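Local coordinates for protein macrophage receptor MARCO (Mus musculus, PDB 2OYA) that probably recognises ligands at the macrophage surface through its scavenger receptor cysteine-rich domain, where a basic and an acidic cluster both contribute to binding, at residues Ala39-Arg44 with Gly73-Leu78; Trp34-Ala39 with Gly51-Ser56; Ile64-Val69 with Cys81-Trp86. All blocks are in the same frame, centred on the assembly; numbering follows the deposited sequence.

Contact 1 (Ala39-Arg44 with Gly73-Leu78)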
loop_
_atom_site.group_PDB
_atom_site.type_symbol
_atom_site.label_atom_id
_atom_site.label_comp_id
_atom_site.label_asym_id
_atom_site.label_seq_id
_atom_site.Cartn_x
_atom_site.Cartn_y
_atom_site.Cartn_z
ATOM N N ALA A 39 1.600 4.605 4.523
ATOM C CA ALA A 39 2.280 4.716 3.230
ATOM C C ALA A 39 3.775 4.364 3.358
ATOM O O ALA A 39 4.340 3.681 2.496
ATOM C CB ALA A 39 2.124 6.131 2.670
ATOM N N THR A 40 4.406 4.856 4.425
ATOM C CA THR A 40 5.823 4.579 4.683
ATOM C C THR A 40 6.034 3.082 4.926
ATOM O O THR A 40 6.993 2.508 4.420
ATOM C CB THR A 40 6.361 5.448 5.843
ATOM O OG1 THR A 40 6.305 6.826 5.438
ATOM C CG2 THR A 40 7.813 5.108 6.208
ATOM N N VAL A 41 5.149 2.450 5.700
ATOM C CA VAL A 41 5.281 1.000 5.902
ATOM C C VAL A 41 5.142 0.242 4.583
ATOM O O VAL A 41 5.973 -0.619 4.263
ATOM C CB VAL A 41 4.321 0.446 6.976
ATOM C CG1 VAL A 41 4.435 -1.075 7.051
ATOM C CG2 VAL A 41 4.648 1.071 8.311
ATOM N N PHE A 42 4.121 0.595 3.807
ATOM C CA PHE A 42 3.899 -0.050 2.514
ATOM C C PHE A 42 5.127 0.127 1.626
ATOM O O PHE A 42 5.628 -0.844 1.059
ATOM C CB PHE A 42 2.648 0.544 1.839
ATOM C CG PHE A 42 2.387 0.013 0.453
ATOM C CD1 PHE A 42 1.495 -1.042 0.262
ATOM C CD2 PHE A 42 3.024 0.571 -0.665
ATOM C CE1 PHE A 42 1.248 -1.542 -1.030
ATOM C CE2 PHE A 42 2.796 0.074 -1.950
ATOM C CZ PHE A 42 1.896 -0.994 -2.127
ATOM N N CYS A 43 5.611 1.368 1.508
ATOM C CA CYS A 43 6.759 1.669 0.648
ATOM C C CYS A 43 8.063 0.985 1.113
ATOM O O CYS A 43 8.853 0.539 0.287
ATOM C CB CYS A 43 6.952 3.182 0.527
ATOM S SG CYS A 43 5.588 4.003 -0.347
ATOM N N ARG A 44 8.254 0.887 2.425
ATOM C CA ARG A 44 9.386 0.174 3.029
ATOM C C ARG A 44 9.432 -1.279 2.571
ATOM O O ARG A 44 10.525 -1.831 2.303
ATOM C CB ARG A 44 9.280 0.265 4.550
ATOM C CG ARG A 44 10.285 -0.548 5.363
ATOM C CD ARG A 44 10.065 -0.264 6.852
ATOM N NE ARG A 44 10.296 1.141 7.200
ATOM C CZ ARG A 44 9.577 1.811 8.094
ATOM N NH1 ARG A 44 8.558 1.214 8.713
ATOM N NH2 ARG A 44 9.864 3.084 8.357
ATOM N N GLY A 73 4.131 3.271 11.889
ATOM C CA GLY A 73 5.041 3.871 10.931
ATOM C C GLY A 73 6.390 3.192 10.930
ATOM O O GLY A 73 7.188 3.364 9.995
ATOM N N THR A 74 6.624 2.394 11.966
ATOM C CA THR A 74 7.908 1.740 12.188
ATOM C C THR A 74 7.891 0.244 11.833
ATOM O O THR A 74 8.932 -0.424 11.906
ATOM C CB THR A 74 8.313 1.877 13.667
ATOM O OG1 THR A 74 7.275 1.328 14.481
ATOM C CG2 THR A 74 8.540 3.348 14.035
ATOM N N GLU A 75 6.722 -0.274 11.452
ATOM C CA GLU A 75 6.576 -1.690 11.078
ATOM C C GLU A 75 7.363 -2.025 9.798
ATOM O O GLU A 75 7.535 -1.164 8.926
ATOM C CB GLU A 75 5.088 -2.073 10.917
ATOM C CG GLU A 75 4.211 -1.926 12.164
ATOM C CD GLU A 75 3.636 -0.511 12.357
ATOM O OE1 GLU A 75 4.124 0.453 11.737
ATOM O OE2 GLU A 75 2.683 -0.344 13.140
ATOM N N ASN A 76 7.848 -3.263 9.699
ATOM C CA ASN A 76 8.541 -3.723 8.490
ATOM C C ASN A 76 7.565 -4.221 7.440
ATOM O O ASN A 76 7.927 -4.387 6.283
ATOM C CB ASN A 76 9.565 -4.812 8.811
ATOM C CG ASN A 76 10.647 -4.323 9.755
ATOM O OD1 ASN A 76 10.885 -4.930 10.802
ATOM N ND2 ASN A 76 11.288 -3.201 9.402
ATOM N N SER A 77 6.319 -4.421 7.870
ATOM C CA SER A 77 5.286 -4.995 7.041
ATOM C C SER A 77 3.907 -4.475 7.444
ATOM O O SER A 77 3.641 -4.241 8.633
ATOM C CB SER A 77 5.342 -6.519 7.227
ATOM O OG SER A 77 4.218 -7.160 6.681
ATOM N N LEU A 78 3.017 -4.315 6.460
ATOM C CA LEU A 78 1.598 -4.006 6.761
ATOM C C LEU A 78 0.936 -5.113 7.563
ATOM O O LEU A 78 -0.072 -4.887 8.251
ATOM C CB LEU A 78 0.782 -3.799 5.482
ATOM C CG LEU A 78 0.941 -2.487 4.715
ATOM C CD1 LEU A 78 -0.003 -2.470 3.508
ATOM C CD2 LEU A 78 0.673 -1.288 5.604
#
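The helical turn 39-44 lies against the irregular loop 73-78, and the backbones come closest at V41 and G73, whose CA atoms are 5.8 Å apart. V41 points into the loop and has the largest buried area of the contact. Its CG1 is anti to the backbone N (chi1 175°) and reaches the backbone where S77 joins L78, 3.5 Å from S77 C. Its other branch, CG2, turns to the start of the loop and sits 3.5 Å from E75 OE1. L78 adds an apolar flank with both of its methyls. CD2 meets V41 CG1, while CD1 approaches the F42 ring at its edge, 3.8 Å from F42 CD1.

R44 supplies the polar half. The chain leaves the helix extended, with CG anti to the backbone N, then bends at chi3 (-62°). This brings the end of the guanidinium to two loop carbonyls that lie close to its plane. NH1 donates to E75 O at 2.6 Å and to G73 O at 2.9 Å. NH2 also donates to G73 O, at 3.1 Å and less straight. The NH2 bond arrives in the G73 carbonyl plane, while both NH1 bonds come from above the carbonyl planes of their acceptors.

The loop also braces itself. E75 bends at chi2 (86°), so OE1 accepts from G73 N with its syn lone pair, 2.8 Å away. E75 OE2 takes R72 N. G73 has a positive phi, which suits a residue without a side chain.

R44 thus binds the loop through backbone oxygens and not through a salt bridge. Three bonds, with both carbonyl oxygens near its plane, should fix the rotation of the guanidinium. Its positive charge probably polarises the G73 and E75 carbonyls, and the E75 carboxylate, bound to backbone N-H groups, probably stays ionised.

Contact 2 (Trp34-Ala39 with Gly51-Ser56)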
loop_
_atom_site.group_PDB
_atom_site.type_symbol
_atom_site.label_atom_id
_atom_site.label_comp_id
_atom_site.label_asym_id
_atom_site.label_seq_id
_atom_site.Cartn_x
_atom_site.Cartn_y
_atom_site.Cartn_z
ATOM N N TRP A 34 -5.973 5.976 6.001
ATOM C CA TRP A 34 -4.717 5.721 5.297
ATOM C C TRP A 34 -3.882 6.986 5.377
ATOM O O TRP A 34 -4.288 8.036 4.886
ATOM C CB TRP A 34 -4.992 5.331 3.850
ATOM C CG TRP A 34 -3.777 5.009 3.023
ATOM C CD1 TRP A 34 -3.212 5.783 2.040
ATOM C CD2 TRP A 34 -3.006 3.804 3.082
ATOM N NE1 TRP A 34 -2.134 5.130 1.486
ATOM C CE2 TRP A 34 -1.985 3.913 2.108
ATOM C CE3 TRP A 34 -3.078 2.640 3.870
ATOM C CZ2 TRP A 34 -1.027 2.901 1.902
ATOM C CZ3 TRP A 34 -2.130 1.626 3.663
ATOM C CH2 TRP A 34 -1.113 1.774 2.684
ATOM N N ASP A 35 -2.729 6.892 6.032
ATOM C CA ASP A 35 -1.930 8.092 6.284
ATOM C C ASP A 35 -0.446 7.886 5.916
ATOM O O ASP A 35 -0.081 6.837 5.418
ATOM C CB ASP A 35 -2.151 8.605 7.727
ATOM C CG ASP A 35 -1.594 7.679 8.787
ATOM O OD1 ASP A 35 -1.912 7.904 9.979
ATOM O OD2 ASP A 35 -0.844 6.729 8.451
ATOM N N ASN A 36 0.395 8.905 6.134
ATOM C CA ASN A 36 1.816 8.814 5.760
ATOM C C ASN A 36 2.555 7.670 6.455
ATOM O O ASN A 36 3.487 7.094 5.881
ATOM C CB ASN A 36 2.518 10.153 5.996
ATOM C CG ASN A 36 2.122 11.216 4.957
ATOM O OD1 ASN A 36 1.661 10.893 3.855
ATOM N ND2 ASN A 36 2.283 12.493 5.318
ATOM N N ASN A 37 2.142 7.348 7.676
ATOM C CA ASN A 37 2.755 6.245 8.433
ATOM C C ASN A 37 2.465 4.927 7.742
ATOM O O ASN A 37 3.366 4.109 7.547
ATOM C CB ASN A 37 2.260 6.209 9.887
ATOM C CG ASN A 37 2.844 7.329 10.730
ATOM O OD1 ASN A 37 3.926 7.849 10.446
ATOM N ND2 ASN A 37 2.120 7.715 11.769
ATOM N N ASP A 38 1.208 4.748 7.327
ATOM C CA ASP A 38 0.821 3.549 6.565
ATOM C C ASP A 38 1.562 3.468 5.231
ATOM O O ASP A 38 2.074 2.403 4.849
ATOM C CB ASP A 38 -0.675 3.609 6.285
ATOM C CG ASP A 38 -1.494 3.676 7.544
ATOM O OD1 ASP A 38 -1.078 3.055 8.541
ATOM O OD2 ASP A 38 -2.543 4.347 7.532
ATOM N N ALA A 39 1.600 4.605 4.523
ATOM C CA ALA A 39 2.280 4.716 3.230
ATOM C C ALA A 39 3.775 4.364 3.358
ATOM O O ALA A 39 4.340 3.681 2.496
ATOM C CB ALA A 39 2.124 6.131 2.670
ATOM N N GLY A 51 7.039 6.922 2.346
ATOM C CA GLY A 51 5.808 6.876 1.558
ATOM C C GLY A 51 4.953 8.072 1.945
ATOM O O GLY A 51 4.907 8.475 3.109
ATOM N N ARG A 52 4.281 8.645 0.962
ATOM C CA ARG A 52 3.215 9.617 1.213
ATOM C C ARG A 52 1.886 9.010 0.795
ATOM O O ARG A 52 1.783 8.394 -0.266
ATOM C CB ARG A 52 3.465 10.918 0.456
ATOM C CG ARG A 52 4.666 11.706 1.042
ATOM C CD ARG A 52 4.948 12.939 0.219
ATOM N NE ARG A 52 3.748 13.768 0.161
ATOM C CZ ARG A 52 3.021 13.980 -0.929
ATOM N NH1 ARG A 52 1.941 14.737 -0.854
ATOM N NH2 ARG A 52 3.373 13.451 -2.096
ATOM N N ALA A 53 0.881 9.164 1.646
ATOM C CA ALA A 53 -0.443 8.638 1.370
ATOM C C ALA A 53 -1.169 9.484 0.334
ATOM O O ALA A 53 -1.214 10.710 0.435
ATOM C CB ALA A 53 -1.268 8.588 2.657
ATOM N N LEU A 54 -1.742 8.803 -0.649
ATOM C CA LEU A 54 -2.599 9.453 -1.644
ATOM C C LEU A 54 -4.021 8.970 -1.427
ATOM O O LEU A 54 -4.338 7.783 -1.608
ATOM C CB LEU A 54 -2.128 9.165 -3.077
ATOM C CG LEU A 54 -0.649 9.421 -3.381
ATOM C CD1 LEU A 54 -0.328 8.946 -4.808
ATOM C CD2 LEU A 54 -0.256 10.874 -3.164
ATOM N N SER A 55 -4.891 9.903 -1.052
ATOM C CA SER A 55 -6.281 9.546 -0.755
ATOM C C SER A 55 -7.057 9.365 -2.059
ATOM O O SER A 55 -6.825 10.080 -3.031
ATOM C CB SER A 55 -6.909 10.635 0.117
ATOM O OG SER A 55 -8.285 10.377 0.369
ATOM N N SER A 56 -7.949 8.374 -2.088
ATOM C CA SER A 56 -8.862 8.172 -3.226
ATOM C C SER A 56 -8.147 8.169 -4.578
ATOM O O SER A 56 -8.568 8.816 -5.545
ATOM C CB SER A 56 -10.025 9.174 -3.151
ATOM O OG SER A 56 -10.769 8.955 -1.942
HETATM O O HOH W 1 0.077 12.481 2.192
HETATM O O HOH W 2 3.247 14.752 2.951
#
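N36 stands in the first turn of the helix and reaches across to strand 51-54. Its CB lies 4.1 Å from G51 O. CG is anti to the carbonyl carbon (chi1 -73°), which swings the amide over the strand. OD1 then accepts from A53 N at 2.9 Å. The bond is nearly straight, with 165° at the hydrogen, and the N-H lies in the amide carbonyl plane. OD1 also touches R52 CA and takes a second hydrogen bond from a water that donates to A53 O as well. ND2 gives a weak bond to another water, which R52 NE also reaches.

Below this polar bridge the packing is small and tight. A53 CB touches both the backbone of D35, 3.4 Å from D35 C, and W34 CD1. The A39 methyl rests on the strand backbone, 3.4 Å from A53 N. G51 faces A39 at a point where a CB would strike A39 O.

D35 and D38 form a capping box at the start of the helix. D38 N donates to D35 OD2, and D35 N donates back to D38 OD2.

The contact sets the N-terminal end of helix 36-45 on the edge strand 51-54. That strand pairs on with 98-101, where R52 makes a salt bridge to E100. W34 NE1 bonds to G98 O, and W34 and A39 both pack on V99 of the same strand.

Contact 3 (Ile64-Val69 with Cys81-Trp86). With SO4 (sulfate ion), chain C.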
loop_
_atom_site.group_PDB
_atom_site.type_symbol
_atom_site.label_atom_id
_atom_site.label_comp_id
_atom_site.label_asym_id
_atom_site.label_seq_id
_atom_site.Cartn_x
_atom_site.Cartn_y
_atom_site.Cartn_z
ATOM N N ILE A 64 -11.259 -5.681 -2.056
ATOM C CA ILE A 64 -10.625 -4.648 -1.242
ATOM C C ILE A 64 -10.167 -5.395 0.012
ATOM O O ILE A 64 -10.980 -5.811 0.830
ATOM C CB ILE A 64 -11.587 -3.473 -0.930
ATOM C CG1 ILE A 64 -12.051 -2.807 -2.247
ATOM C CG2 ILE A 64 -10.904 -2.433 -0.007
ATOM C CD1 ILE A 64 -13.260 -1.880 -2.089
ATOM N N TRP A 65 -8.866 -5.627 0.137
ATOM C CA TRP A 65 -8.396 -6.465 1.250
ATOM C C TRP A 65 -8.242 -5.771 2.600
ATOM O O TRP A 65 -8.391 -6.416 3.639
ATOM C CB TRP A 65 -7.071 -7.133 0.913
ATOM C CG TRP A 65 -7.138 -8.280 -0.069
ATOM C CD1 TRP A 65 -6.302 -8.499 -1.107
ATOM C CD2 TRP A 65 -8.077 -9.376 -0.066
ATOM N NE1 TRP A 65 -6.650 -9.660 -1.767
ATOM C CE2 TRP A 65 -7.729 -10.221 -1.142
ATOM C CE3 TRP A 65 -9.166 -9.723 0.750
ATOM C CZ2 TRP A 65 -8.448 -11.381 -1.451
ATOM C CZ3 TRP A 65 -9.878 -10.896 0.449
ATOM C CH2 TRP A 65 -9.509 -11.705 -0.642
ATOM N N LEU A 66 -7.867 -4.497 2.583
ATOM C CA LEU A 66 -7.559 -3.756 3.819
ATOM C C LEU A 66 -8.376 -2.477 3.967
ATOM O O LEU A 66 -8.718 -1.827 2.977
ATOM C CB LEU A 66 -6.070 -3.415 3.881
ATOM C CG LEU A 66 -5.087 -4.582 4.006
ATOM C CD1 LEU A 66 -3.656 -4.049 3.934
ATOM C CD2 LEU A 66 -5.339 -5.377 5.299
ATOM N N ASP A 67 -8.696 -2.141 5.214
ATOM C CA ASP A 67 -9.436 -0.926 5.549
ATOM C C ASP A 67 -9.016 -0.529 6.969
ATOM O O ASP A 67 -8.592 -1.385 7.768
ATOM C CB ASP A 67 -10.952 -1.192 5.476
ATOM C CG ASP A 67 -11.792 0.069 5.574
ATOM O OD1 ASP A 67 -11.244 1.171 5.429
ATOM O OD2 ASP A 67 -13.035 -0.054 5.745
ATOM N N ASN A 68 -9.097 0.766 7.257
ATOM C CA ASN A 68 -8.707 1.320 8.558
ATOM C C ASN A 68 -7.323 0.872 9.002
ATOM O O ASN A 68 -7.120 0.498 10.160
ATOM C CB ASN A 68 -9.774 1.005 9.619
ATOM C CG ASN A 68 -11.148 1.452 9.186
ATOM O OD1 ASN A 68 -12.033 0.630 8.941
ATOM N ND2 ASN A 68 -11.314 2.757 9.012
ATOM N N VAL A 69 -6.367 0.919 8.064
ATOM C CA VAL A 69 -4.981 0.622 8.405
ATOM C C VAL A 69 -4.449 1.715 9.342
ATOM O O VAL A 69 -4.568 2.910 9.044
ATOM C CB VAL A 69 -4.098 0.501 7.147
ATOM C CG1 VAL A 69 -2.659 0.112 7.521
ATOM C CG2 VAL A 69 -4.700 -0.527 6.165
ATOM N N CYS A 81 0.804 -4.184 11.055
ATOM C CA CYS A 81 -0.025 -3.040 11.431
ATOM C C CYS A 81 -1.392 -3.415 11.925
ATOM O O CYS A 81 -1.998 -4.370 11.447
ATOM C CB CYS A 81 -0.204 -2.094 10.258
ATOM S SG CYS A 81 1.326 -1.442 9.687
ATOM N N SER A 82 -1.888 -2.627 12.864
ATOM C CA SER A 82 -3.281 -2.690 13.239
ATOM C C SER A 82 -4.121 -2.259 12.029
ATOM O O SER A 82 -3.745 -1.319 11.316
ATOM C CB SER A 82 -3.538 -1.739 14.393
ATOM O OG SER A 82 -4.907 -1.761 14.719
ATOM N N LYS A 83 -5.244 -2.947 11.821
ATOM C CA LYS A 83 -6.146 -2.704 10.684
ATOM C C LYS A 83 -7.434 -3.515 10.883
ATOM O O LYS A 83 -7.498 -4.368 11.779
ATOM C CB LYS A 83 -5.439 -3.077 9.361
ATOM C CG LYS A 83 -5.008 -4.538 9.259
ATOM C CD LYS A 83 -3.672 -4.722 8.536
ATOM C CE LYS A 83 -3.296 -6.198 8.507
ATOM N NZ LYS A 83 -3.116 -6.761 9.882
ATOM N N ASN A 84 -8.462 -3.256 10.073
ATOM C CA ASN A 84 -9.653 -4.106 10.069
ATOM C C ASN A 84 -9.245 -5.549 9.769
ATOM O O ASN A 84 -8.155 -5.790 9.236
ATOM C CB ASN A 84 -10.661 -3.649 9.004
ATOM C CG ASN A 84 -11.592 -2.531 9.473
ATOM O OD1 ASN A 84 -12.591 -2.232 8.800
ATOM N ND2 ASN A 84 -11.282 -1.912 10.604
ATOM N N SER A 85 -10.117 -6.504 10.103
ATOM C CA SER A 85 -10.004 -7.876 9.607
ATOM C C SER A 85 -9.758 -7.809 8.091
ATOM O O SER A 85 -10.317 -6.946 7.425
ATOM C CB SER A 85 -11.305 -8.644 9.866
ATOM O OG SER A 85 -11.557 -8.811 11.239
ATOM N N TRP A 86 -8.918 -8.701 7.559
ATOM C CA TRP A 86 -8.695 -8.765 6.118
ATOM C C TRP A 86 -10.025 -8.993 5.411
ATOM O O TRP A 86 -10.800 -9.886 5.801
ATOM C CB TRP A 86 -7.743 -9.891 5.766
ATOM C CG TRP A 86 -6.308 -9.667 6.159
ATOM C CD1 TRP A 86 -5.711 -10.003 7.351
ATOM C CD2 TRP A 86 -5.287 -9.094 5.348
ATOM N NE1 TRP A 86 -4.380 -9.649 7.335
ATOM C CE2 TRP A 86 -4.090 -9.095 6.113
ATOM C CE3 TRP A 86 -5.261 -8.562 4.044
ATOM C CZ2 TRP A 86 -2.882 -8.610 5.612
ATOM C CZ3 TRP A 86 -4.037 -8.082 3.541
ATOM C CH2 TRP A 86 -2.875 -8.112 4.329
HETATM S S SO4 C . -7.799 -11.245 10.505
HETATM O O1 SO4 C . -8.445 -10.960 9.207
HETATM O O2 SO4 C . -7.354 -10.011 11.156
HETATM O O3 SO4 C . -8.764 -11.934 11.357
HETATM O O4 SO4 C . -6.664 -12.137 10.298
HETATM O O HOH W 3 -8.616 -4.775 6.734
#
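W86, N84 and L66 bury the most surface here. The L66 side chain lies alongside W86, pointing the same way. Its CD2 sits over one face of the indole, 3.5 Å from the centroid of the six-membered ring and 15° off the normal, a CH-pi contact. The W65 CB comes to the edge of the same ring. Y22 stacks on W86 as well. L66 CD2 also touches the aliphatic chain of K83, 3.7 Å from K83 CD. K83 then curls back, and NZ bonds to C81 O.

N84 holds the backbones together. Its N donates to D67 O at 3.0 Å, nearly along the C=O axis. Its amide crosses that of N68 obliquely, the planes 53° apart. N68 ND2 bonds to D33. A water joins D67 N to S85 O. K83 CA gives a straight CA-H...O contact of 3.4 Å to N68 O.

W86 N donates to sulfate O1 at 2.8 Å. The ion probably came from the crystallisation liquor.

Both segments lie within the scavenger receptor cysteine-rich domain, where the C71-C81 disulfide ties the loop 81-86 back near the end of 64-69.

How the contacts relate
All three contacts are partly buried, and contact 3 lies farthest from the centre of the chain. Contacts 1 and 2 share helix 36-45 and meet at A39: contact 2 seats its start on a strand, while contact 1 covers a later turn with a loop. T40 OG1 bonds to G51 N between them. Contact 3 joins strand 64-66 of the other sheet to a loop. In contact 1 a guanidinium donates to backbone carbonyls, an amide with waters marks contact 2, and an aromatic face marks contact 3. L78 packs on L66 and V69, and W34 also meets V69, so apolar side chains connect all three. The C43-C101 disulfide ties helix 36-45 to strand 98-101, and C71-C81 ties the loop of contact 3 back near V69.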